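Local coordinates for coiled-coil quantitatively-enriched protein 1 (Schizosaccharomyces pombe, PDB 7CUJ), which links telomeres to the meiotic centrosome as part of the meiotic bouquet and is required for telomere length regulation and chromosome segregation, at residues A[122-127]-A[160-165]; A[185-190]-A[207-212]; A[108-113]-A[288-293]. All coordinates share one frame; numbering follows the deposited sequence.

Contact 1 of 3, residues A[122-127]-A[160-165]; sequences FFLFIS and PAIWIC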
loop_
_atom_site.group_PDB
_atom_site.type_symbol
_atom_site.label_atom_id
_atom_site.label_comp_id
_atom_site.label_asym_id
_atom_site.label_seq_id
_atom_site.Cartn_x
_atom_site.Cartn_y
_atom_site.Cartn_z
ATOM N N PHE A 122 -10.714 30.446 32.031
ATOM C CA PHE A 122 -10.602 29.749 30.759
ATOM C C PHE A 122 -11.131 28.323 30.873
ATOM O O PHE A 122 -10.958 27.667 31.897
ATOM C CB PHE A 122 -9.153 29.697 30.269
ATOM C CG PHE A 122 -8.652 30.960 29.620
ATOM C CD1 PHE A 122 -9.183 31.405 28.419
ATOM C CD2 PHE A 122 -7.639 31.699 30.209
ATOM C CE1 PHE A 122 -8.716 32.570 27.826
ATOM C CE2 PHE A 122 -7.171 32.862 29.615
ATOM C CZ PHE A 122 -7.712 33.297 28.426
ATOM N N PHE A 123 -11.773 27.868 29.790
ATOM C CA PHE A 123 -12.090 26.468 29.561
ATOM C C PHE A 123 -11.307 25.989 28.342
ATOM O O PHE A 123 -11.450 26.550 27.258
ATOM C CB PHE A 123 -13.584 26.288 29.282
ATOM C CG PHE A 123 -14.420 25.920 30.480
ATOM C CD1 PHE A 123 -14.571 24.593 30.858
ATOM C CD2 PHE A 123 -15.062 26.897 31.226
ATOM C CE1 PHE A 123 -15.344 24.252 31.959
ATOM C CE2 PHE A 123 -15.835 26.557 32.326
ATOM C CZ PHE A 123 -15.974 25.235 32.690
ATOM N N LEU A 124 -10.478 24.956 28.535
ATOM C CA LEU A 124 -9.752 24.345 27.435
ATOM C C LEU A 124 -10.250 22.916 27.224
ATOM O O LEU A 124 -10.282 22.116 28.157
ATOM C CB LEU A 124 -8.244 24.389 27.711
ATOM C CG LEU A 124 -7.354 23.833 26.599
ATOM C CD1 LEU A 124 -6.136 24.713 26.379
ATOM C CD2 LEU A 124 -6.937 22.396 26.885
ATOM N N PHE A 125 -10.633 22.613 25.979
ATOM C CA PHE A 125 -11.060 21.277 25.599
ATOM C C PHE A 125 -9.937 20.577 24.841
ATOM O O PHE A 125 -9.296 21.170 23.975
ATOM C CB PHE A 125 -12.353 21.333 24.782
ATOM C CG PHE A 125 -13.593 21.563 25.607
ATOM C CD1 PHE A 125 -13.988 22.845 25.955
ATOM C CD2 PHE A 125 -14.361 20.495 26.046
ATOM C CE1 PHE A 125 -15.125 23.056 26.722
ATOM C CE2 PHE A 125 -15.503 20.705 26.805
ATOM C CZ PHE A 125 -15.882 21.985 27.146
ATOM N N ILE A 126 -9.713 19.304 25.188
ATOM C CA ILE A 126 -8.672 18.492 24.580
ATOM C C ILE A 126 -9.179 17.052 24.503
ATOM O O ILE A 126 -9.781 16.556 25.452
ATOM C CB ILE A 126 -7.345 18.630 25.362
ATOM C CG1 ILE A 126 -6.166 17.969 24.642
ATOM C CG2 ILE A 126 -7.486 18.142 26.797
ATOM C CD1 ILE A 126 -4.812 18.376 25.183
ATOM N N SER A 127 -8.943 16.396 23.362
ATOM C CA SER A 127 -9.564 15.109 23.084
ATOM C C SER A 127 -8.594 13.961 23.361
ATOM O O SER A 127 -8.480 13.036 22.560
ATOM C CB SER A 127 -10.108 15.059 21.674
ATOM O OG SER A 127 -9.059 15.175 20.728
ATOM N N PRO A 160 -10.600 28.588 38.758
ATOM C CA PRO A 160 -9.180 28.618 38.389
ATOM C C PRO A 160 -8.869 29.593 37.256
ATOM O O PRO A 160 -9.775 30.184 36.666
ATOM C CB PRO A 160 -8.879 27.187 37.906
ATOM C CG PRO A 160 -10.027 26.349 38.423
ATOM C CD PRO A 160 -11.215 27.286 38.457
ATOM N N ALA A 161 -7.573 29.748 36.962
ATOM C CA ALA A 161 -7.120 30.547 35.835
ATOM C C ALA A 161 -7.468 29.850 34.518
ATOM O O ALA A 161 -7.751 30.524 33.528
ATOM C CB ALA A 161 -5.644 30.843 35.960
ATOM N N ILE A 162 -7.462 28.506 34.519
ATOM C CA ILE A 162 -7.844 27.711 33.355
ATOM C C ILE A 162 -8.265 26.300 33.780
ATOM O O ILE A 162 -7.511 25.598 34.452
ATOM C CB ILE A 162 -6.737 27.703 32.272
ATOM C CG1 ILE A 162 -7.121 26.854 31.057
ATOM C CG2 ILE A 162 -5.385 27.293 32.841
ATOM C CD1 ILE A 162 -6.351 27.184 29.792
ATOM N N TRP A 163 -9.483 25.901 33.383
ATOM C CA TRP A 163 -9.932 24.515 33.435
ATOM C C TRP A 163 -9.382 23.762 32.224
ATOM O O TRP A 163 -9.406 24.287 31.111
ATOM C CB TRP A 163 -11.466 24.436 33.444
ATOM C CG TRP A 163 -12.151 24.806 34.727
ATOM C CD1 TRP A 163 -12.904 25.922 34.952
ATOM C CD2 TRP A 163 -12.193 24.044 35.950
ATOM N NE1 TRP A 163 -13.398 25.918 36.228
ATOM C CE2 TRP A 163 -12.979 24.781 36.865
ATOM C CE3 TRP A 163 -11.640 22.826 36.367
ATOM C CZ2 TRP A 163 -13.221 24.339 38.166
ATOM C CZ3 TRP A 163 -11.880 22.391 37.653
ATOM C CH2 TRP A 163 -12.661 23.137 38.540
ATOM N N ILE A 164 -8.899 22.530 32.448
ATOM C CA ILE A 164 -8.516 21.622 31.373
ATOM C C ILE A 164 -9.545 20.497 31.306
ATOM O O ILE A 164 -9.625 19.676 32.219
ATOM C CB ILE A 164 -7.091 21.060 31.570
ATOM C CG1 ILE A 164 -6.038 22.156 31.760
ATOM C CG2 ILE A 164 -6.718 20.098 30.447
ATOM C CD1 ILE A 164 -5.944 23.145 30.619
ATOM N N CYS A 165 -10.306 20.452 30.206
ATOM C CA CYS A 165 -11.424 19.530 30.082
ATOM C C CYS A 165 -11.166 18.512 28.971
ATOM O O CYS A 165 -10.808 18.871 27.851
ATOM C CB CYS A 165 -12.720 20.281 29.801
ATOM S SG CYS A 165 -14.201 19.255 29.993
#
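Phe-123 and Trp-163 run alongside each other with the same heading and form an offset stack: the phenyl ring and the five-membered ring of the indole have centroids 4.9 Å apart and planes tilted by 28°. Trp-163 CD1 sits over one face of the phenyl ring, toward its rim, 3.9 Å from Phe-123 CZ. An alanine in place of Phe-123 would probably leave the indole without this stacking partner and freer to turn. Further along the same face of the sheet, Cys-165 meets Phe-125. Its CB lies over the face of that ring in a CH-pi contact, and its SG, anti to the backbone N (chi1 -167°), approaches obliquely as a sulfur-aromatic contact, 3.7 Å from Phe-125 CE2. The other face carries Phe-122, Leu-124, Ile-162 and Ile-164, mostly aliphatic at the contact. Ile-162 CG1 reaches Phe-122 CB at 3.6 Å, while CD1 of Ile-164 touches both CB and CD2 of Leu-124. These pairs are set by two parallel strands in register, whose axes come within 4.5 Å at an angle of 20°. Backbone bonds alternate between them: Trp-163 N to Phe-122 O (2.7 Å), Leu-124 N to Trp-163 O, Cys-165 N to Leu-124 O (2.6 Å) and Ile-126 N to Cys-165 O. Trp-149 meets the rings of both Phe-123 and Trp-163 edge-to-face. Helix 129-141, which follows strand 121-126 and leads to strand 146-148, covers the face of Leu-124 and Ile-164 through Leu-135 and Thr-136. On the aromatic face Val-197 of helix 191-200 touches Phe-125. Strand 184-188 flanks strand 121-126 on the side away from 162-166, which places the pair inside the all-parallel alpha/beta sheet of this fragment of the longer protein.

Contact 2 of 3, residues A[185-190]-A[207-212]; sequences ATIFYD and LVLRLI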
loop_
_atom_site.group_PDB
_atom_site.type_symbol
_atom_site.label_atom_id
_atom_site.label_comp_id
_atom_site.label_asym_id
_atom_site.label_seq_id
_atom_site.Cartn_x
_atom_site.Cartn_y
_atom_site.Cartn_z
ATOM N N ALA A 185 -13.987 32.208 28.934
ATOM C CA ALA A 185 -13.457 32.043 27.586
ATOM C C ALA A 185 -13.158 30.567 27.313
ATOM O O ALA A 185 -12.866 29.817 28.242
ATOM C CB ALA A 185 -12.236 32.913 27.405
ATOM N N THR A 186 -13.228 30.162 26.035
ATOM C CA THR A 186 -13.134 28.760 25.647
ATOM C C THR A 186 -12.030 28.552 24.610
ATOM O O THR A 186 -12.002 29.222 23.581
ATOM C CB THR A 186 -14.474 28.222 25.126
ATOM O OG1 THR A 186 -15.491 28.552 26.071
ATOM C CG2 THR A 186 -14.471 26.726 24.903
ATOM N N ILE A 187 -11.134 27.597 24.893
ATOM C CA ILE A 187 -10.059 27.223 23.984
ATOM C C ILE A 187 -10.221 25.753 23.603
ATOM O O ILE A 187 -10.367 24.888 24.465
ATOM C CB ILE A 187 -8.672 27.486 24.608
ATOM C CG1 ILE A 187 -8.524 28.923 25.112
ATOM C CG2 ILE A 187 -7.565 27.120 23.628
ATOM C CD1 ILE A 187 -7.465 29.092 26.178
ATOM N N PHE A 188 -10.174 25.484 22.295
ATOM C CA PHE A 188 -10.097 24.122 21.796
ATOM C C PHE A 188 -8.649 23.807 21.446
ATOM O O PHE A 188 -8.084 24.404 20.530
ATOM C CB PHE A 188 -11.049 23.926 20.617
ATOM C CG PHE A 188 -12.495 23.884 21.035
ATOM C CD1 PHE A 188 -13.102 22.680 21.360
ATOM C CD2 PHE A 188 -13.233 25.052 21.156
ATOM C CE1 PHE A 188 -14.427 22.642 21.768
ATOM C CE2 PHE A 188 -14.557 25.014 21.565
ATOM C CZ PHE A 188 -15.151 23.809 21.868
ATOM N N TYR A 189 -8.058 22.878 22.209
ATOM C CA TYR A 189 -6.681 22.471 21.978
ATOM C C TYR A 189 -6.555 21.858 20.583
ATOM O O TYR A 189 -5.534 22.029 19.923
ATOM C CB TYR A 189 -6.189 21.525 23.078
ATOM C CG TYR A 189 -4.767 21.054 22.895
ATOM C CD1 TYR A 189 -3.706 21.762 23.440
ATOM C CD2 TYR A 189 -4.477 19.909 22.165
ATOM C CE1 TYR A 189 -2.395 21.341 23.271
ATOM C CE2 TYR A 189 -3.173 19.473 21.989
ATOM C CZ TYR A 189 -2.129 20.194 22.543
ATOM O OH TYR A 189 -0.843 19.773 22.375
ATOM N N ASP A 190 -7.610 21.159 20.147
ATOM C CA ASP A 190 -7.585 20.406 18.903
ATOM C C ASP A 190 -8.975 20.392 18.271
ATOM O O ASP A 190 -9.981 20.562 18.960
ATOM C CB ASP A 190 -7.034 18.991 19.117
ATOM C CG ASP A 190 -7.844 18.173 20.107
ATOM O OD1 ASP A 190 -8.943 17.706 19.730
ATOM O OD2 ASP A 190 -7.380 18.026 21.255
ATOM N N LEU A 207 -16.587 33.275 24.150
ATOM C CA LEU A 207 -15.441 33.418 23.265
ATOM C C LEU A 207 -14.828 32.041 23.013
ATOM O O LEU A 207 -14.480 31.334 23.957
ATOM C CB LEU A 207 -14.434 34.361 23.935
ATOM C CG LEU A 207 -13.126 34.600 23.181
ATOM C CD1 LEU A 207 -13.341 35.541 22.004
ATOM C CD2 LEU A 207 -12.062 35.153 24.115
ATOM N N VAL A 208 -14.708 31.672 21.730
ATOM C CA VAL A 208 -14.150 30.390 21.327
ATOM C C VAL A 208 -12.865 30.628 20.537
ATOM O O VAL A 208 -12.886 31.243 19.471
ATOM C CB VAL A 208 -15.161 29.544 20.527
ATOM C CG1 VAL A 208 -14.505 28.340 19.866
ATOM C CG2 VAL A 208 -16.334 29.100 21.388
ATOM N N LEU A 209 -11.753 30.124 21.084
ATOM C CA LEU A 209 -10.456 30.124 20.426
ATOM C C LEU A 209 -10.151 28.700 19.972
ATOM O O LEU A 209 -10.374 27.752 20.722
ATOM C CB LEU A 209 -9.404 30.605 21.431
ATOM C CG LEU A 209 -9.063 32.096 21.416
ATOM C CD1 LEU A 209 -10.307 32.969 21.338
ATOM C CD2 LEU A 209 -8.230 32.464 22.634
ATOM N N ARG A 210 -9.645 28.562 18.742
ATOM C CA ARG A 210 -9.257 27.263 18.212
ATOM C C ARG A 210 -7.765 27.268 17.892
ATOM O O ARG A 210 -7.295 28.098 17.117
ATOM C CB ARG A 210 -10.072 26.909 16.964
ATOM C CG ARG A 210 -11.556 26.693 17.223
ATOM C CD ARG A 210 -12.228 26.015 16.045
ATOM N NE ARG A 210 -12.216 26.834 14.839
ATOM C CZ ARG A 210 -12.582 26.412 13.633
ATOM N NH1 ARG A 210 -12.991 25.167 13.461
ATOM N NH2 ARG A 210 -12.540 27.235 12.602
ATOM N N LEU A 211 -7.034 26.338 18.513
ATOM C CA LEU A 211 -5.646 26.074 18.173
ATOM C C LEU A 211 -5.641 25.100 16.996
ATOM O O LEU A 211 -6.059 23.951 17.134
ATOM C CB LEU A 211 -4.944 25.475 19.399
ATOM C CG LEU A 211 -4.420 26.451 20.459
ATOM C CD1 LEU A 211 -5.276 27.703 20.578
ATOM C CD2 LEU A 211 -4.278 25.765 21.807
ATOM N N ILE A 212 -5.194 25.594 15.834
ATOM C CA ILE A 212 -5.207 24.830 14.600
ATOM C C ILE A 212 -3.796 24.826 14.021
ATOM O O ILE A 212 -3.235 25.882 13.739
ATOM C CB ILE A 212 -6.241 25.405 13.609
ATOM C CG1 ILE A 212 -7.666 25.292 14.163
ATOM C CG2 ILE A 212 -6.113 24.732 12.250
ATOM C CD1 ILE A 212 -8.720 25.998 13.339
HETATM O O HOH W 1 -8.788 23.423 17.581
#
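The Phe-188 ring meets Val-208 at its edge, with CG1 of the valine 3.7 Å from Phe-188 CE2, and Leu-209 O also lies at the edge, in the ring plane. Val-208 CG1 is anti to its backbone N (chi1 168°), the branch that touches the phenyl rim. Phe-188 also meets Phe-125 with ring planes at about 20°, and Tyr-194 edge-to-face. Asp-190 OD2 lies in plane at the edge of the Tyr-189 ring, which makes a cation-pi contact with Lys-103. The guanidinium of Arg-210 has Ile-212 CD1 over the centre of one face, 3.8 Å above its plane; it also forms a salt bridge to Asp-13 and a cation-pi contact with Tyr-194. On the face opposite Phe-188 and Arg-210, Ile-187 crosses both Leu-209 and Leu-211 obliquely, its CG1 lying 4.1 Å from Leu-209 CB and its CG2 3.9 Å from Leu-211 CD1. Four backbone bonds join the parallel strands: Thr-186 N to Leu-207 O, Leu-209 N to Thr-186 O (2.7 Å), Phe-188 N to Leu-209 O and Leu-211 N to Phe-188 O. Past the last bridged pair, Phe-188 with Arg-210, a water donates to both Phe-188 O and Leu-211 O, 2.8 Å from the latter, bridging two carbonyls. The hydroxyl of Thr-186 is hydrogen-bonded to Ser-206 OG, just before 207-212. Asp-190 is the N-cap of helix 191-200, its OD1 accepting from Ala-193 N and also pairing with Ser-127 OG. That helix makes the crossover of a beta-alpha-beta unit between strands 184-188 and 208-213. Strand 121-126 flanks the pair on the side of 184-188, and strand 11-16 borders 208-213, where Ile-14 touches Leu-209 and Leu-211.

Contact 3 of 3, residues A[108-113]-A[288-293]; sequences QELFKN and NVATWL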
loop_
_atom_site.group_PDB
_atom_site.type_symbol
_atom_site.label_atom_id
_atom_site.label_comp_id
_atom_site.label_asym_id
_atom_site.label_seq_id
_atom_site.Cartn_x
_atom_site.Cartn_y
_atom_site.Cartn_z
ATOM N N GLN A 108 1.732 28.394 27.259
ATOM C CA GLN A 108 2.703 28.853 28.240
ATOM C C GLN A 108 2.883 30.364 28.116
ATOM O O GLN A 108 2.786 31.083 29.108
ATOM C CB GLN A 108 4.043 28.146 28.031
ATOM C CG GLN A 108 5.065 28.419 29.127
ATOM C CD GLN A 108 6.481 28.302 28.619
ATOM O OE1 GLN A 108 6.983 29.170 27.909
ATOM N NE2 GLN A 108 7.143 27.218 28.988
ATOM N N GLU A 109 3.140 30.824 26.885
ATOM C CA GLU A 109 3.500 32.207 26.614
ATOM C C GLU A 109 2.281 33.115 26.754
ATOM O O GLU A 109 2.435 34.313 26.982
ATOM C CB GLU A 109 4.136 32.350 25.229
ATOM C CG GLU A 109 5.480 31.652 25.090
ATOM C CD GLU A 109 6.640 32.233 25.884
ATOM O OE1 GLU A 109 6.572 33.421 26.269
ATOM O OE2 GLU A 109 7.620 31.491 26.107
ATOM N N LEU A 110 1.080 32.538 26.614
ATOM C CA LEU A 110 -0.151 33.301 26.760
ATOM C C LEU A 110 -0.281 33.790 28.201
ATOM O O LEU A 110 -0.463 34.982 28.430
ATOM C CB LEU A 110 -1.355 32.448 26.348
ATOM C CG LEU A 110 -2.713 33.152 26.399
ATOM C CD1 LEU A 110 -2.819 34.228 25.327
ATOM C CD2 LEU A 110 -3.851 32.152 26.265
ATOM N N PHE A 111 -0.174 32.859 29.157
ATOM C CA PHE A 111 -0.350 33.162 30.569
ATOM C C PHE A 111 0.843 33.951 31.106
ATOM O O PHE A 111 0.696 34.734 32.042
ATOM C CB PHE A 111 -0.632 31.888 31.368
ATOM C CG PHE A 111 -1.994 31.291 31.118
ATOM C CD1 PHE A 111 -3.135 31.881 31.639
ATOM C CD2 PHE A 111 -2.136 30.141 30.356
ATOM C CE1 PHE A 111 -4.389 31.335 31.405
ATOM C CE2 PHE A 111 -3.390 29.595 30.120
ATOM C CZ PHE A 111 -4.514 30.193 30.646
ATOM N N LYS A 112 2.014 33.738 30.491
ATOM C CA LYS A 112 3.243 34.440 30.826
ATOM C C LYS A 112 3.057 35.940 30.607
ATOM O O LYS A 112 3.576 36.749 31.375
ATOM C CB LYS A 112 4.385 33.914 29.951
ATOM C CG LYS A 112 5.783 34.000 30.549
ATOM C CD LYS A 112 6.814 33.296 29.693
ATOM C CE LYS A 112 8.013 32.807 30.477
ATOM N NZ LYS A 112 8.786 31.799 29.711
ATOM N N ASN A 113 2.311 36.295 29.552
ATOM C CA ASN A 113 2.110 37.677 29.143
ATOM C C ASN A 113 0.723 38.164 29.559
ATOM O O ASN A 113 0.364 39.304 29.276
ATOM C CB ASN A 113 2.324 37.864 27.639
ATOM C CG ASN A 113 3.782 37.820 27.233
ATOM O OD1 ASN A 113 4.573 38.670 27.640
ATOM N ND2 ASN A 113 4.146 36.838 26.424
ATOM N N ASN A 288 0.200 38.826 21.184
ATOM C CA ASN A 288 -0.864 39.530 20.484
ATOM C C ASN A 288 -2.233 39.145 21.041
ATOM O O ASN A 288 -3.084 40.013 21.227
ATOM C CB ASN A 288 -0.816 39.281 18.974
ATOM C CG ASN A 288 0.072 40.257 18.234
ATOM O OD1 ASN A 288 -0.401 41.000 17.379
ATOM N ND2 ASN A 288 1.356 40.266 18.552
ATOM N N VAL A 289 -2.440 37.843 21.278
ATOM C CA VAL A 289 -3.723 37.323 21.728
ATOM C C VAL A 289 -3.963 37.771 23.169
ATOM O O VAL A 289 -5.075 38.164 23.516
ATOM C CB VAL A 289 -3.821 35.790 21.563
ATOM C CG1 VAL A 289 -5.066 35.213 22.223
ATOM C CG2 VAL A 289 -3.765 35.370 20.103
ATOM N N ALA A 290 -2.908 37.717 23.991
ATOM C CA ALA A 290 -2.985 38.132 25.383
ATOM C C ALA A 290 -3.385 39.604 25.445
ATOM O O ALA A 290 -4.391 39.948 26.062
ATOM C CB ALA A 290 -1.669 37.877 26.079
ATOM N N THR A 291 -2.596 40.447 24.764
ATOM C CA THR A 291 -2.858 41.870 24.627
ATOM C C THR A 291 -4.313 42.083 24.220
ATOM O O THR A 291 -4.991 42.946 24.768
ATOM C CB THR A 291 -1.893 42.508 23.620
ATOM O OG1 THR A 291 -0.562 42.205 24.039
ATOM C CG2 THR A 291 -2.061 44.006 23.491
ATOM N N TRP A 292 -4.779 41.265 23.271
ATOM C CA TRP A 292 -6.123 41.374 22.731
ATOM C C TRP A 292 -7.174 41.082 23.804
ATOM O O TRP A 292 -8.188 41.774 23.873
ATOM C CB TRP A 292 -6.289 40.460 21.513
ATOM C CG TRP A 292 -7.663 40.522 20.928
ATOM C CD1 TRP A 292 -8.178 41.522 20.156
ATOM C CD2 TRP A 292 -8.711 39.550 21.087
ATOM N NE1 TRP A 292 -9.472 41.236 19.816
ATOM C CE2 TRP A 292 -9.828 40.033 20.369
ATOM C CE3 TRP A 292 -8.816 38.323 21.754
ATOM C CZ2 TRP A 292 -11.029 39.328 20.300
ATOM C CZ3 TRP A 292 -10.005 37.628 21.689
ATOM C CH2 TRP A 292 -11.096 38.128 20.972
ATOM N N LEU A 293 -6.921 40.054 24.627
ATOM C CA LEU A 293 -7.854 39.630 25.663
ATOM C C LEU A 293 -7.936 40.677 26.774
ATOM O O LEU A 293 -8.996 40.865 27.370
ATOM C CB LEU A 293 -7.408 38.275 26.225
ATOM C CG LEU A 293 -7.719 37.053 25.361
ATOM C CD1 LEU A 293 -6.906 35.855 25.822
ATOM C CD2 LEU A 293 -9.204 36.725 25.388
#
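Leu-110 and Ala-290 mark the closest backbone approach of two helices, their CA atoms 5.8 Å apart, where the axes of 108-112 and 288-293 pass at 8.9 Å and cross at -42°. The small alanine is consistent with so near an approach: its CB points toward the other helix and lies 3.9 Å from Leu-110 CD1. Leu-110 CD1 carries most of the side-chain contact. This methyl lies 3.7 Å from Ala-290 N, over the backbone of helix 288-293, touches Val-289 CG1 at 4.0 Å and comes more loosely to Leu-293 CD1. Leu-110 CG is anti to the backbone N (chi1 -178°), and chi2 of 69° then places CD1 among these three residues. Val-289 offers its CG1, the branch anti to its own backbone N. Across the helices the side-chain contacts are apolar, with backbone atoms from both segments taking part. Asn-113, next after Lys-112, adds a second touch, its backbone O 4.0 Å from Ala-290 CB. Its side chain turns back on its own segment: ND2 donates to Glu-109 O at 3.1 Å, and this carbonyl also accepts from Asn-113 N. The two donors reach it from opposite faces of its plane, so main chain and side chain of one residue grip a single oxygen and hold the carboxamide against the backbone of Glu-109. The backbone O of Asn-113 is hydrogen-bonded to Lys-294 NZ, tying 108-113 to the last residue of helix 275-294. Leu-293 also touches Leu-207, which precedes Val-208 of strand 208-213, and Phe-111 meets the ring of Phe-122 on strand 121-126, so the two helices pack together beside the parallel sheet.

In the fold
Contacts 1 and 2 are neighbouring strand pairs of one parallel sheet, their centres about 10 Å apart. They join where strand 121-126 runs beside 184-188: Phe-123 O lies 2.6 Å from Ile-187 N and Phe-123 N lies 2.7 Å from Ala-185 O, both probable hydrogen bonds. Contact 3 lies about 16 Å from contact 1 and about 14 Å from contact 2, centre to centre, and its helices pack against the sheet. Phe-111 CE1 reaches Phe-122 CD2 at 3.5 Å, and Leu-293 CD2 reaches Leu-207 CD2 at the same distance. Along the chain, both sheet contacts are nested within the long loop that contact 3 closes.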